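Local coordinates for PHD finger protein 14 (Danio rerio, PDB 7D86) that binds histone H3, preferring the unmodified form, through a PZP region of two PHD fingers flanking a C2HC zinc finger, and represses PDGFRA expression, at residues I11-L16 against D82-E87; N69-S74 against G91-V96; L100-V105 against E120-K125. All coordinates share one frame; numbering follows the deposited sequence.

Interaction 1: residues I11-L16 against D82-E87. With ZN (zinc ion), chain E.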
loop_
_atom_site.group_PDB
_atom_site.type_symbol
_atom_site.label_atom_id
_atom_site.label_comp_id
_atom_site.label_asym_id
_atom_site.label_seq_id
_atom_site.Cartn_x
_atom_site.Cartn_y
_atom_site.Cartn_z
ATOM N N ILE A 11 -12.150 6.670 -4.513
ATOM C CA ILE A 11 -11.556 5.721 -3.577
ATOM C C ILE A 11 -10.081 6.045 -3.407
ATOM O O ILE A 11 -9.369 6.251 -4.394
ATOM C CB ILE A 11 -11.732 4.269 -4.052
ATOM C CG1 ILE A 11 -13.216 3.970 -4.257
ATOM C CG2 ILE A 11 -11.083 3.285 -3.049
ATOM C CD1 ILE A 11 -13.499 2.600 -4.806
ATOM N N CYS A 12 -9.622 6.055 -2.156
ATOM C CA CYS A 12 -8.204 6.190 -1.846
ATOM C C CYS A 12 -7.491 4.878 -2.149
ATOM O O CYS A 12 -7.867 3.829 -1.621
ATOM C CB CYS A 12 -8.010 6.565 -0.380
ATOM S SG CYS A 12 -6.267 6.604 0.077
ATOM N N CYS A 13 -6.457 4.934 -2.984
ATOM C CA CYS A 13 -5.740 3.725 -3.370
ATOM C C CYS A 13 -4.781 3.235 -2.287
ATOM O O CYS A 13 -4.131 2.202 -2.473
ATOM C CB CYS A 13 -4.971 3.968 -4.666
ATOM S SG CYS A 13 -3.515 4.982 -4.419
ATOM N N VAL A 14 -4.682 3.925 -1.161
ATOM C CA VAL A 14 -3.834 3.489 -0.056
ATOM C C VAL A 14 -4.629 2.702 0.976
ATOM O O VAL A 14 -4.290 1.564 1.294
ATOM C CB VAL A 14 -3.125 4.699 0.589
ATOM C CG1 VAL A 14 -2.381 4.267 1.873
ATOM C CG2 VAL A 14 -2.163 5.339 -0.419
ATOM N N CYS A 15 -5.711 3.287 1.495
ATOM C CA CYS A 15 -6.520 2.645 2.523
ATOM C C CYS A 15 -7.800 2.014 1.990
ATOM O O CYS A 15 -8.499 1.354 2.762
ATOM C CB CYS A 15 -6.877 3.661 3.615
ATOM S SG CYS A 15 -7.986 4.984 3.050
ATOM N N LEU A 16 -8.127 2.206 0.708
ATOM C CA LEU A 16 -9.351 1.730 0.054
ATOM C C LEU A 16 -10.625 2.336 0.636
ATOM O O LEU A 16 -11.727 1.898 0.285
ATOM C CB LEU A 16 -9.457 0.196 0.070
ATOM C CG LEU A 16 -8.302 -0.543 -0.622
ATOM C CD1 LEU A 16 -8.536 -2.046 -0.621
ATOM C CD2 LEU A 16 -8.048 -0.026 -2.053
ATOM N N ASP A 82 0.577 -0.683 -10.180
ATOM C CA ASP A 82 -0.545 0.187 -9.879
ATOM C C ASP A 82 -0.324 0.892 -8.540
ATOM O O ASP A 82 0.685 0.691 -7.854
ATOM C CB ASP A 82 -1.841 -0.618 -9.880
ATOM C CG ASP A 82 -2.092 -1.310 -11.205
ATOM O OD1 ASP A 82 -1.831 -0.692 -12.258
ATOM O OD2 ASP A 82 -2.540 -2.475 -11.196
ATOM N N GLY A 83 -1.276 1.739 -8.165
ATOM C CA GLY A 83 -1.196 2.411 -6.887
ATOM C C GLY A 83 -0.310 3.644 -6.933
ATOM O O GLY A 83 0.109 4.114 -7.992
ATOM N N ILE A 84 -0.025 4.176 -5.751
ATOM C CA ILE A 84 0.673 5.447 -5.652
ATOM C C ILE A 84 2.004 5.227 -4.939
ATOM O O ILE A 84 2.131 4.370 -4.056
ATOM C CB ILE A 84 -0.212 6.513 -4.961
ATOM C CG1 ILE A 84 0.201 7.916 -5.411
ATOM C CG2 ILE A 84 -0.167 6.401 -3.444
ATOM C CD1 ILE A 84 -0.771 8.989 -5.005
ATOM N N PHE A 85 3.013 5.988 -5.364
ATOM C CA PHE A 85 4.405 5.766 -5.002
ATOM C C PHE A 85 5.008 6.982 -4.316
ATOM O O PHE A 85 4.576 8.119 -4.521
ATOM C CB PHE A 85 5.264 5.451 -6.236
ATOM C CG PHE A 85 4.930 4.158 -6.905
ATOM C CD1 PHE A 85 3.857 4.072 -7.778
ATOM C CD2 PHE A 85 5.713 3.034 -6.689
ATOM C CE1 PHE A 85 3.553 2.881 -8.408
ATOM C CE2 PHE A 85 5.420 1.839 -7.320
ATOM C CZ PHE A 85 4.331 1.761 -8.181
ATOM N N LYS A 86 6.034 6.713 -3.502
ATOM C CA LYS A 86 6.927 7.729 -2.957
ATOM C C LYS A 86 8.367 7.333 -3.252
ATOM O O LYS A 86 8.693 6.145 -3.340
ATOM C CB LYS A 86 6.760 7.897 -1.426
ATOM C CG LYS A 86 5.493 8.611 -0.965
ATOM C CD LYS A 86 5.641 10.123 -1.043
ATOM C CE LYS A 86 4.521 10.836 -0.293
ATOM N NZ LYS A 86 4.568 12.313 -0.484
ATOM N N GLU A 87 9.237 8.334 -3.358
ATOM C CA GLU A 87 10.641 8.092 -3.652
ATOM C C GLU A 87 11.392 7.689 -2.387
ATOM O O GLU A 87 11.109 8.194 -1.297
ATOM C CB GLU A 87 11.272 9.348 -4.269
ATOM C CG GLU A 87 12.584 9.102 -4.987
ATOM C CD GLU A 87 13.016 10.297 -5.837
ATOM O OE1 GLU A 87 12.542 11.427 -5.581
ATOM O OE2 GLU A 87 13.822 10.099 -6.769
HETATM ZN ZN ZN E . -6.710 6.763 2.364
HETATM O O HOH W 1 -1.549 1.990 -3.770
#
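Cys13 and Val14, two residues inside the CxxC knuckle of the first PHD finger, close on Ile84 of the C2HC pre-PHD finger, and this small apolar cluster is the dense part of the contact. Cys13 SG lies 3.7 Å from Ile84 CB and almost as near to the CG2 methyl. That same methyl also meets Val14 CG2 at 3.8 Å, the two branched side chains running obliquely past each other. The Cys13 sulfur reaches Ile84 because it sits between its own backbone N and carbonyl carbon (chi1 74°), and unlike its neighbours Cys12 and Cys15 it is not a zinc ligand. Cys12 SG and Cys15 SG each bind the zinc ion at 2.3 Å, with His37 and Cys40 completing the site. Cys12 SG additionally accepts the backbone N-H of Val14 at 3.3 Å, a bond that helps fix the turn from which Cys13 and Val14 project.

Toward the partly exposed Gly83 the packing thins: Cys13 SG comes no closer to Gly83 CA than 4.3 Å. Here a water bridges the backbones, donating to Cys13 O at 2.9 Å and accepting a weak bond from Ile84 N at 3.3 Å. Cys13 O has a second partner in Gln163 NE2.

Ile84 leads into strand 85-87, with Val34 and Val36 of the first PHD finger and Val96 of helix 96-101 packed around its side chain. Val14 also touches Val96 of that helix, while Cys13 contacts Leu204 of the C-terminal helix 191-204.

Interaction 2: residues N69-S74 against G91-V96. With ZN (zinc ion), chain C.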
loop_
_atom_site.group_PDB
_atom_site.type_symbol
_atom_site.label_atom_id
_atom_site.label_comp_id
_atom_site.label_asym_id
_atom_site.label_seq_id
_atom_site.Cartn_x
_atom_site.Cartn_y
_atom_site.Cartn_z
ATOM N N ASN A 69 8.181 13.452 -11.402
ATOM C CA ASN A 69 9.482 13.056 -11.924
ATOM C C ASN A 69 9.388 12.395 -13.291
ATOM O O ASN A 69 10.392 11.867 -13.776
ATOM C CB ASN A 69 10.187 12.108 -10.948
ATOM C CG ASN A 69 10.628 12.800 -9.670
ATOM O OD1 ASN A 69 9.858 13.530 -9.046
ATOM N ND2 ASN A 69 11.877 12.572 -9.277
ATOM N N GLY A 70 8.212 12.391 -13.907
ATOM C CA GLY A 70 8.033 11.786 -15.219
ATOM C C GLY A 70 8.364 10.313 -15.308
ATOM O O GLY A 70 8.878 9.857 -16.336
ATOM N N VAL A 71 8.073 9.544 -14.261
ATOM C CA VAL A 71 8.339 8.112 -14.281
ATOM C C VAL A 71 7.053 7.352 -14.018
ATOM O O VAL A 71 6.163 7.821 -13.302
ATOM C CB VAL A 71 9.413 7.703 -13.250
ATOM C CG1 VAL A 71 10.801 8.095 -13.733
ATOM C CG2 VAL A 71 9.115 8.345 -11.917
ATOM N N SER A 72 6.960 6.169 -14.619
ATOM C CA SER A 72 6.024 5.142 -14.183
ATOM C C SER A 72 6.848 4.106 -13.438
ATOM O O SER A 72 7.409 3.195 -14.057
ATOM C CB SER A 72 5.280 4.506 -15.359
ATOM O OG SER A 72 4.377 5.425 -15.938
ATOM N N PRO A 73 6.968 4.220 -12.126
ATOM C CA PRO A 73 7.977 3.445 -11.408
ATOM C C PRO A 73 7.507 2.024 -11.135
ATOM O O PRO A 73 6.336 1.682 -11.282
ATOM C CB PRO A 73 8.139 4.235 -10.109
ATOM C CG PRO A 73 6.755 4.752 -9.843
ATOM C CD PRO A 73 6.149 5.036 -11.208
ATOM N N SER A 74 8.466 1.191 -10.758
ATOM C CA SER A 74 8.202 -0.088 -10.119
ATOM C C SER A 74 8.528 0.034 -8.640
ATOM O O SER A 74 9.364 0.847 -8.241
ATOM C CB SER A 74 9.034 -1.209 -10.748
ATOM O OG SER A 74 8.634 -1.447 -12.089
ATOM N N GLY A 91 16.909 7.087 -4.325
ATOM C CA GLY A 91 16.393 7.429 -5.632
ATOM C C GLY A 91 15.483 6.402 -6.267
ATOM O O GLY A 91 15.228 6.494 -7.468
ATOM N N ARG A 92 14.994 5.421 -5.513
ATOM C CA ARG A 92 14.085 4.431 -6.061
ATOM C C ARG A 92 12.682 4.720 -5.546
ATOM O O ARG A 92 12.437 5.746 -4.913
ATOM C CB ARG A 92 14.581 3.022 -5.727
ATOM C CG ARG A 92 15.931 2.726 -6.380
ATOM C CD ARG A 92 16.409 1.306 -6.117
ATOM N NE ARG A 92 17.716 1.063 -6.718
ATOM C CZ ARG A 92 18.865 1.411 -6.151
ATOM N NH1 ARG A 92 20.016 1.160 -6.762
ATOM N NH2 ARG A 92 18.860 2.015 -4.971
ATOM N N TRP A 93 11.747 3.815 -5.819
ATOM C CA TRP A 93 10.337 4.060 -5.566
ATOM C C TRP A 93 9.720 2.881 -4.828
ATOM O O TRP A 93 10.080 1.723 -5.061
ATOM C CB TRP A 93 9.589 4.317 -6.882
ATOM C CG TRP A 93 10.097 5.550 -7.570
ATOM C CD1 TRP A 93 11.148 5.638 -8.447
ATOM C CD2 TRP A 93 9.581 6.873 -7.425
ATOM N NE1 TRP A 93 11.311 6.944 -8.856
ATOM C CE2 TRP A 93 10.361 7.721 -8.245
ATOM C CE3 TRP A 93 8.529 7.424 -6.691
ATOM C CZ2 TRP A 93 10.116 9.089 -8.344
ATOM C CZ3 TRP A 93 8.290 8.775 -6.783
ATOM C CH2 TRP A 93 9.078 9.596 -7.606
ATOM N N VAL A 94 8.803 3.196 -3.918
ATOM C CA VAL A 94 8.008 2.190 -3.222
ATOM C C VAL A 94 6.565 2.674 -3.126
ATOM O O VAL A 94 6.299 3.876 -3.062
ATOM C CB VAL A 94 8.574 1.880 -1.812
ATOM C CG1 VAL A 94 9.933 1.200 -1.914
ATOM C CG2 VAL A 94 8.672 3.148 -0.982
ATOM N N HIS A 95 5.626 1.725 -3.092
ATOM C CA HIS A 95 4.246 2.074 -2.771
ATOM C C HIS A 95 4.160 2.685 -1.379
ATOM O O HIS A 95 4.842 2.252 -0.441
ATOM C CB HIS A 95 3.326 0.845 -2.820
ATOM C CG HIS A 95 3.118 0.291 -4.185
ATOM N ND1 HIS A 95 3.661 -0.908 -4.588
ATOM C CD2 HIS A 95 2.434 0.773 -5.252
ATOM C CE1 HIS A 95 3.327 -1.140 -5.843
ATOM N NE2 HIS A 95 2.578 -0.138 -6.269
ATOM N N VAL A 96 3.297 3.691 -1.235
ATOM C CA VAL A 96 2.929 4.143 0.102
ATOM C C VAL A 96 2.412 2.968 0.928
ATOM O O VAL A 96 2.780 2.800 2.096
ATOM C CB VAL A 96 1.890 5.278 0.021
ATOM C CG1 VAL A 96 1.269 5.523 1.385
ATOM C CG2 VAL A 96 2.524 6.554 -0.537
HETATM ZN ZN ZN C . 4.895 -2.131 -3.587
HETATM O O HOH W 2 11.788 1.486 -7.802
#
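A proline rides on a tryptophan: Pro73 CB lies over the five-membered ring of Trp93 in a CH-pi contact, 3.9 Å from its centroid and 29° off the normal, and reaches Trp93 CG at 3.5 Å. The CG2 methyl of Val71 comes in obliquely, 3.8 Å from Trp93 CZ2. Asn69 lies at the edge of the six-membered ring, so three residues of the segment 69-74 gather round the one indole. With CG anti to the carbonyl carbon (chi1 -63°), the indole extends along the line of residues 69 to 73.

Beside this apolar patch a water receives the N-H of Trp93 at 3.1 Å from its backbone N; it also lies close to Ser74 O, where the bond is doubtfully short. Two residues further on, His95 ND1 binds the zinc ion at 2.0 Å, together with Cys75, Cys78 and Cys98.

Residues 69-74 follow helix 65-68, which ends in a Schellman motif with Gly70 as its C-prime residue, and lead into the C2HC finger. Trp93 stands on strand 93-95, antiparallel to strand 85-87; Phe85 of that strand touches both Pro73 and Trp93, and Asp65 of helix 65-68 also meets the indole.

Interaction 3: residues L100-V105 against E120-K125; sequences LYVPGV and EMNYSK
The carboxamide of Asn122 points at the Val102-Val105 turn, its two polar atoms meeting different parts of that backbone. Asn122 ND2 gives a weak, bent hydrogen bond to Pro103 O, 3.1 Å long with an N-H...O angle of only 122°. The amide oxygen is turned to another task: Asn122 OD1 accepts the backbone N-H of Thr119, and it merely lies near Gly104 O, at 3.5 Å, where two acceptors face each other. Val105 stands at about a right angle to the asparagine, its CG2 methyl 4.0 Å from Asn122 OD1. Asn122 reaches this far because CG is anti to the carbonyl carbon (chi1 -62°), carrying the amide off the helix toward the turn. Replacing it by leucine is likely to leave Pro103 O without this donor and Thr119 N without its acceptor, weakening the tie between helix and turn.

Behind the turn, Val102 packs on Val159 of helix 159-164, and Val105 on Val116. The backbone from Val102 to Val105 forms a type II beta turn, with Gly104 at its third position (Gly104 phi 83°), as is classic for this turn; it follows helix 96-101 at the end of the C2HC finger of the extended PHD module.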
loop_
_atom_site.group_PDB
_atom_site.type_symbol
_atom_site.label_atom_id
_atom_site.label_comp_id
_atom_site.label_asym_id
_atom_site.label_seq_id
_atom_site.Cartn_x
_atom_site.Cartn_y
_atom_site.Cartn_z
ATOM N N LEU A 100 3.779 1.201 4.560
ATOM C CA LEU A 100 3.020 1.122 5.807
ATOM C C LEU A 100 3.079 -0.261 6.433
ATOM O O LEU A 100 2.909 -0.393 7.651
ATOM C CB LEU A 100 1.559 1.499 5.568
ATOM C CG LEU A 100 1.367 2.913 5.015
ATOM C CD1 LEU A 100 -0.103 3.183 4.721
ATOM C CD2 LEU A 100 1.929 3.921 6.013
ATOM N N TYR A 101 3.292 -1.303 5.633
ATOM C CA TYR A 101 3.110 -2.654 6.145
ATOM C C TYR A 101 4.388 -3.467 6.237
ATOM O O TYR A 101 4.431 -4.415 7.022
ATOM C CB TYR A 101 2.081 -3.417 5.291
ATOM C CG TYR A 101 0.669 -2.979 5.562
ATOM C CD1 TYR A 101 0.126 -1.875 4.905
ATOM C CD2 TYR A 101 -0.127 -3.653 6.488
ATOM C CE1 TYR A 101 -1.166 -1.457 5.159
ATOM C CE2 TYR A 101 -1.430 -3.242 6.739
ATOM C CZ TYR A 101 -1.939 -2.142 6.073
ATOM O OH TYR A 101 -3.217 -1.710 6.317
ATOM N N VAL A 102 5.421 -3.140 5.467
ATOM C CA VAL A 102 6.684 -3.868 5.576
ATOM C C VAL A 102 7.373 -3.453 6.873
ATOM O O VAL A 102 7.615 -2.258 7.098
ATOM C CB VAL A 102 7.581 -3.634 4.347
ATOM C CG1 VAL A 102 8.949 -4.291 4.556
ATOM C CG2 VAL A 102 6.914 -4.186 3.083
ATOM N N PRO A 103 7.683 -4.397 7.763
ATOM C CA PRO A 103 8.353 -4.034 9.023
ATOM C C PRO A 103 9.686 -3.333 8.792
ATOM O O PRO A 103 10.404 -3.606 7.832
ATOM C CB PRO A 103 8.558 -5.385 9.722
ATOM C CG PRO A 103 7.501 -6.284 9.157
ATOM C CD PRO A 103 7.270 -5.811 7.726
ATOM N N GLY A 104 10.023 -2.431 9.708
ATOM C CA GLY A 104 11.303 -1.757 9.681
ATOM C C GLY A 104 11.370 -0.552 8.768
ATOM O O GLY A 104 12.439 0.059 8.650
ATOM N N VAL A 105 10.275 -0.194 8.110
ATOM C CA VAL A 105 10.201 1.021 7.314
ATOM C C VAL A 105 9.650 2.133 8.201
ATOM O O VAL A 105 8.626 1.957 8.869
ATOM C CB VAL A 105 9.329 0.814 6.066
ATOM C CG1 VAL A 105 9.299 2.078 5.228
ATOM C CG2 VAL A 105 9.851 -0.355 5.225
ATOM N N GLU A 120 19.509 -1.635 5.648
ATOM C CA GLU A 120 20.160 -2.892 5.302
ATOM C C GLU A 120 19.256 -4.074 5.608
ATOM O O GLU A 120 19.215 -5.044 4.847
ATOM C CB GLU A 120 21.473 -3.048 6.066
ATOM C CG GLU A 120 22.524 -2.020 5.768
ATOM C CD GLU A 120 23.886 -2.461 6.261
ATOM O OE1 GLU A 120 24.359 -3.528 5.817
ATOM O OE2 GLU A 120 24.471 -1.754 7.107
ATOM N N MET A 121 18.539 -4.011 6.736
ATOM C CA MET A 121 17.642 -5.098 7.110
ATOM C C MET A 121 16.551 -5.284 6.063
ATOM O O MET A 121 16.282 -6.408 5.628
ATOM C CB MET A 121 17.047 -4.831 8.502
ATOM C CG MET A 121 18.067 -4.855 9.649
ATOM S SD MET A 121 19.142 -3.402 9.847
ATOM C CE MET A 121 18.026 -2.180 10.544
ATOM N N ASN A 122 15.920 -4.182 5.635
ATOM C CA ASN A 122 14.924 -4.245 4.567
ATOM C C ASN A 122 15.510 -4.867 3.307
ATOM O O ASN A 122 14.913 -5.770 2.708
ATOM C CB ASN A 122 14.395 -2.844 4.241
ATOM C CG ASN A 122 13.687 -2.186 5.405
ATOM O OD1 ASN A 122 13.830 -0.983 5.628
ATOM N ND2 ASN A 122 12.908 -2.964 6.147
ATOM N N TYR A 123 16.674 -4.369 2.880
ATOM C CA TYR A 123 17.279 -4.815 1.629
ATOM C C TYR A 123 17.621 -6.295 1.670
ATOM O O TYR A 123 17.527 -6.990 0.653
ATOM C CB TYR A 123 18.539 -4.002 1.344
ATOM C CG TYR A 123 18.297 -2.567 0.972
ATOM C CD1 TYR A 123 17.245 -2.213 0.133
ATOM C CD2 TYR A 123 19.138 -1.559 1.439
ATOM C CE1 TYR A 123 17.034 -0.893 -0.229
ATOM C CE2 TYR A 123 18.935 -0.235 1.084
ATOM C CZ TYR A 123 17.881 0.091 0.249
ATOM O OH TYR A 123 17.681 1.410 -0.105
ATOM N N SER A 124 18.037 -6.791 2.835
ATOM C CA SER A 124 18.388 -8.196 2.977
ATOM C C SER A 124 17.177 -9.115 2.916
ATOM O O SER A 124 17.353 -10.336 2.841
ATOM C CB SER A 124 19.139 -8.414 4.295
ATOM O OG SER A 124 18.278 -8.198 5.405
ATOM N N LYS A 125 15.959 -8.568 2.939
ATOM C CA LYS A 125 14.756 -9.386 2.873
ATOM C C LYS A 125 14.272 -9.633 1.451
ATOM O O LYS A 125 13.396 -10.482 1.261
ATOM C CB LYS A 125 13.607 -8.740 3.662
ATOM C CG LYS A 125 13.899 -8.462 5.124
ATOM C CD LYS A 125 13.913 -9.730 5.943
ATOM C CE LYS A 125 14.286 -9.422 7.382
ATOM N NZ LYS A 125 14.599 -10.658 8.139
#

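Interactions 1 and 2 lie about 12 Å apart, centre to centre, and share the two-stranded antiparallel sheet: 85-87 belongs to the first and 93-95 to the second. Their segments alternate along the chain, and they meet directly where Asp82 O lies 2.6 Å from His95 NE2, probably a hydrogen bond to the histidine whose ND1 binds zinc. Interaction 3 follows both, its centre about 19 Å from that of interaction 1 and 17 Å from that of interaction 2, and is joined to the sheet by helix 96-101; Leu100 on this helix reaches Val14. Together the contacts run from the first PHD finger across the C2HC finger to the linker beyond it, consistent with the zinc fingers forming one compact histone-binding unit.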